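Lectin (Pleurotus ostreatus, PDB 6T0Q) probably binds galactose-type sugars such as N-acetylgalactosamine through carbohydrate-binding-module-like beta domains with bound calcium. Local coordinates at residues C66-A70 / A229-T233; A210-R216 / N278-G284. The contacts are given in a common frame with arbitrary orientation. Residues are numbered along the deposited sequence.

Contact 1 joins the two halves of the chain, whereas contact 2 lies wholly within the second. Their centres are about 34 Å apart and their nearest atoms about 16 Å apart, so they do not touch. Contact 1 is buried, its centre about 10 Å from the centre of the chain; that of contact 2 lies about 30 Å from it. The segments alternate in sequence: 66-70, 210-216, 229-233, 278-284. Strands 214-222 and 229-239, one from each contact, follow each other but belong to different antiparallel sheets. Strand 229-239 carries the disulfide near its start and D239 at its end; D239 and neighbouring D240 bind the calcium ion of contact 2. One strand thus runs from the interdomain bond to the metal site.

Contact 1 of 2, residues C66-A70 / A229-T233; sequences CSVCA and AVCAT
V68 overlaps V230 and the sulfur of C231 with its CG1 methyl: V68 CG1 to V230 CG1 is 3.7 Å, and V68 CG1 to C231 SG is 3.6 Å. These contacts flank a disulfide that staples strand 67-76 of the first beta domain to strand 229-239 of the second. The two strands belong to different antiparallel sheets, and their local axes approach to 6.8 Å with N-to-C directions 42° apart (signed crossing angle -42°). No hydrogen bond passes between the segments, so the contact rests mainly on side chains and not on sheet pairing. The register has one anchor, C69 CA to C231 CA at 6.7 Å, and both CA-to-CB bonds point toward the opposite segment.

The local backbones resemble each other. V68 (phi/psi -115/-53) and V230 (-125/-68) both interrupt otherwise extended strands, and both valines take the t rotamer. V68 and C69 both face H134 on strand 126-135, which makes this kink a classic beta bulge. The cysteines differ: C69 (-160/171) has chi1 p, at 55°, while C231 (-129/152) has m, at -68°.

V230 CG1 reaches 3.6 Å from V68 O and 4.4 Å from C69 CB, closing one flank of the bridge. The backbone N of C231 hydrogen-bonds T295 OG1 on strand 287-296. A second disulfide, C66 to C16, ties the start of segment 66-70 to the N-terminal region. The buried area is small, 156 Å², and the link is the covalent bond C69 SG to C231 SG, 2.1 Å, with chi3 at -82°.

Contact 2 of 2, residues A210-R216 / N278-G284; sequences AAPVGSR and NATNGGG. With CA (calcium ion), chain G; NAG (2-acetamido-2-deoxy-beta-D-glucopyranose), chain B.
Calcium is bound by N281 OD1 at 2.6 Å and G283 O at 2.8 Å, with D239, D240 and P285 completing the site. N281 (chi1 t) also forms an Asx turn, G283 N to N281 OD1 at 2.9 Å, and its ND2 donates to P212 O at 3.1 Å. A211 N reaches G284 O at 3.1 Å, and a water links A211 O (2.5 Å) to G284 N (2.9 Å).

Strands 214-216 and 278-281 run antiparallel (153°, axes 4.6 Å apart). G214-N281 and R216-A279 are hydrogen-bonded pairs: G214 N to N281 O 3.0 Å, N281 N to G214 O 2.8 Å, R216 N to A279 O 2.8 Å, A279 N to R216 O 2.9 Å. Between them, in non-hydrogen-bonded S215-T280, S215 OG and T280 OG1 (both m) share a 2.6 Å hydrogen bond. Positive phi at G214, G283 and G284 (144°, 135°, 88°) calls for glycine. V213 CG2 packs 3.7 Å from G283 CA.

The 1.4 Å N278 ND2-NAG C1 bond marks N-glycosylation; sequence-distant neighbouring strands thus carry glycan and calcium loop, whose G283 also binds N-acetylgalactosamine.

Contact 1 of 2, residues C66-A70 / A229-T233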
# COMPACT_ATOMS: atom_id res chain seq x y z
N CYS A 66 25.90 -2.94 -6.20
CA CYS A 66 24.80 -3.76 -6.66
C CYS A 66 24.11 -3.07 -7.83
O CYS A 66 23.87 -1.86 -7.79
CB CYS A 66 23.76 -3.99 -5.55
SG CYS A 66 24.30 -5.04 -4.17
N SER A 67 23.77 -3.84 -8.85
CA SER A 67 22.95 -3.31 -9.92
C SER A 67 21.50 -3.23 -9.45
O SER A 67 21.03 -4.07 -8.67
CB SER A 67 23.07 -4.18 -11.17
OG SER A 67 22.98 -5.55 -10.84
N VAL A 68 20.80 -2.21 -9.91
CA VAL A 68 19.43 -1.92 -9.49
C VAL A 68 18.45 -2.06 -10.66
O VAL A 68 17.46 -2.78 -10.57
CB VAL A 68 19.34 -0.52 -8.85
CG1 VAL A 68 17.88 -0.19 -8.50
CG2 VAL A 68 20.23 -0.44 -7.62
N CYS A 69 18.72 -1.36 -11.76
CA CYS A 69 17.81 -1.37 -12.89
C CYS A 69 18.59 -0.92 -14.12
O CYS A 69 19.74 -0.48 -14.01
CB CYS A 69 16.59 -0.47 -12.63
SG CYS A 69 17.00 1.24 -12.20
N ALA A 70 17.96 -1.04 -15.29
CA ALA A 70 18.63 -0.75 -16.55
C ALA A 70 17.70 -0.02 -17.50
O ALA A 70 16.50 -0.31 -17.56
CB ALA A 70 19.13 -2.01 -17.26
N ALA A 229 8.34 -2.78 -6.21
CA ALA A 229 8.72 -1.75 -7.15
C ALA A 229 10.18 -1.38 -6.96
O ALA A 229 10.72 -1.47 -5.85
CB ALA A 229 7.84 -0.51 -6.97
N VAL A 230 10.83 -0.97 -8.05
CA VAL A 230 12.27 -0.78 -8.04
C VAL A 230 12.65 0.64 -8.48
O VAL A 230 13.13 1.44 -7.67
CB VAL A 230 12.97 -1.84 -8.91
CG1 VAL A 230 14.47 -1.58 -8.96
CG2 VAL A 230 12.68 -3.25 -8.36
N CYS A 231 12.43 0.96 -9.76
CA CYS A 231 12.82 2.24 -10.35
C CYS A 231 11.61 2.83 -11.07
O CYS A 231 10.75 2.09 -11.55
CB CYS A 231 14.01 2.11 -11.37
SG CYS A 231 15.66 1.63 -10.64
N ALA A 232 11.56 4.16 -11.16
CA ALA A 232 10.61 4.83 -12.04
C ALA A 232 11.34 5.79 -12.95
O ALA A 232 12.36 6.39 -12.57
CB ALA A 232 9.53 5.59 -11.27
N THR A 233 10.83 5.91 -14.16
CA THR A 233 11.24 6.94 -15.11
C THR A 233 10.04 7.84 -15.35
O THR A 233 8.93 7.34 -15.58
CB THR A 233 11.72 6.32 -16.41
OG1 THR A 233 12.75 5.36 -16.11
CG2 THR A 233 12.29 7.41 -17.35

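Contact 2 of 2, residues A210-R216 / N278-G284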
# COMPACT_ATOMS: atom_id res chain seq x y z
N ALA A 210 -8.88 28.15 -21.33
CA ALA A 210 -8.04 28.95 -20.45
C ALA A 210 -8.38 28.60 -19.01
O ALA A 210 -9.47 28.11 -18.71
CB ALA A 210 -8.21 30.45 -20.70
N ALA A 211 -7.42 28.84 -18.13
CA ALA A 211 -7.61 28.62 -16.70
C ALA A 211 -7.20 29.89 -15.97
O ALA A 211 -6.44 30.70 -16.50
CB ALA A 211 -6.77 27.44 -16.20
N PRO A 212 -7.68 30.08 -14.74
CA PRO A 212 -7.23 31.23 -13.94
C PRO A 212 -5.73 31.18 -13.70
O PRO A 212 -5.09 30.12 -13.76
CB PRO A 212 -8.00 31.08 -12.62
CG PRO A 212 -9.18 30.22 -12.96
CD PRO A 212 -8.70 29.28 -14.03
N VAL A 213 -5.16 32.35 -13.41
CA VAL A 213 -3.77 32.43 -12.97
C VAL A 213 -3.66 31.78 -11.60
O VAL A 213 -4.52 31.97 -10.73
CB VAL A 213 -3.31 33.90 -12.91
CG1 VAL A 213 -1.90 34.01 -12.33
CG2 VAL A 213 -3.40 34.55 -14.30
N GLY A 214 -2.60 30.99 -11.39
CA GLY A 214 -2.37 30.43 -10.08
C GLY A 214 -1.79 29.03 -10.12
O GLY A 214 -1.58 28.46 -11.20
N SER A 215 -1.55 28.46 -8.93
CA SER A 215 -0.94 27.14 -8.79
C SER A 215 -1.98 26.10 -8.40
O SER A 215 -2.92 26.39 -7.66
CB SER A 215 0.18 27.18 -7.75
OG SER A 215 1.25 28.01 -8.18
N ARG A 216 -1.79 24.88 -8.91
CA ARG A 216 -2.70 23.77 -8.70
C ARG A 216 -1.89 22.53 -8.38
O ARG A 216 -0.79 22.35 -8.92
CB ARG A 216 -3.57 23.50 -9.94
CG ARG A 216 -4.31 24.72 -10.49
CD ARG A 216 -5.35 25.20 -9.48
NE ARG A 216 -6.14 26.32 -9.98
CZ ARG A 216 -6.02 27.57 -9.56
NH1 ARG A 216 -5.14 27.89 -8.61
NH2 ARG A 216 -6.79 28.52 -10.08
N ASN A 278 3.03 20.26 -8.29
CA ASN A 278 2.52 21.63 -8.18
C ASN A 278 2.78 22.30 -9.52
O ASN A 278 3.92 22.58 -9.88
CB ASN A 278 3.20 22.36 -7.02
CG ASN A 278 2.97 23.87 -7.04
OD1 ASN A 278 2.13 24.38 -7.78
ND2 ASN A 278 3.71 24.59 -6.22
N ALA A 279 1.72 22.54 -10.29
CA ALA A 279 1.83 23.17 -11.60
C ALA A 279 1.19 24.54 -11.54
O ALA A 279 0.17 24.73 -10.88
CB ALA A 279 1.18 22.31 -12.69
N THR A 280 1.80 25.51 -12.23
CA THR A 280 1.39 26.91 -12.13
C THR A 280 1.07 27.48 -13.50
O THR A 280 1.81 27.26 -14.46
CB THR A 280 2.49 27.75 -11.46
OG1 THR A 280 2.73 27.24 -10.14
CG2 THR A 280 2.07 29.23 -11.37
N ASN A 281 -0.04 28.20 -13.57
CA ASN A 281 -0.45 28.90 -14.78
C ASN A 281 -0.17 30.39 -14.61
O ASN A 281 -0.70 31.02 -13.70
CB ASN A 281 -1.93 28.68 -15.08
CG ASN A 281 -2.36 29.39 -16.36
OD1 ASN A 281 -1.55 29.58 -17.27
ND2 ASN A 281 -3.62 29.79 -16.42
N GLY A 282 0.64 30.94 -15.51
CA GLY A 282 0.85 32.37 -15.55
C GLY A 282 -0.24 33.15 -16.24
O GLY A 282 -0.21 34.38 -16.21
N GLY A 283 -1.19 32.46 -16.85
CA GLY A 283 -2.28 33.10 -17.57
C GLY A 283 -2.50 32.40 -18.90
O GLY A 283 -1.56 31.94 -19.55
N GLY A 284 -3.77 32.31 -19.30
CA GLY A 284 -4.13 31.70 -20.56
C GLY A 284 -4.34 30.20 -20.44
O GLY A 284 -4.74 29.68 -19.39
CA CA G . -0.29 29.40 -19.51
C1 NAG B . 3.63 26.03 -6.18
C2 NAG B . 3.89 26.59 -4.80
C3 NAG B . 3.95 28.11 -4.86
C4 NAG B . 5.05 28.54 -5.82
C5 NAG B . 4.90 27.88 -7.19
C6 NAG B . 6.16 28.01 -8.02
C7 NAG B . 3.20 25.38 -2.78
C8 NAG B . 2.06 25.03 -1.87
N2 NAG B . 2.89 26.16 -3.83
O3 NAG B . 4.21 28.62 -3.56
O4 NAG B . 4.79 29.89 -5.80
O5 NAG B . 4.66 26.47 -7.08
O6 NAG B . 5.94 28.74 -9.21
O7 NAG B . 4.34 24.98 -2.59
O HOH W 1 -6.07 32.98 -17.58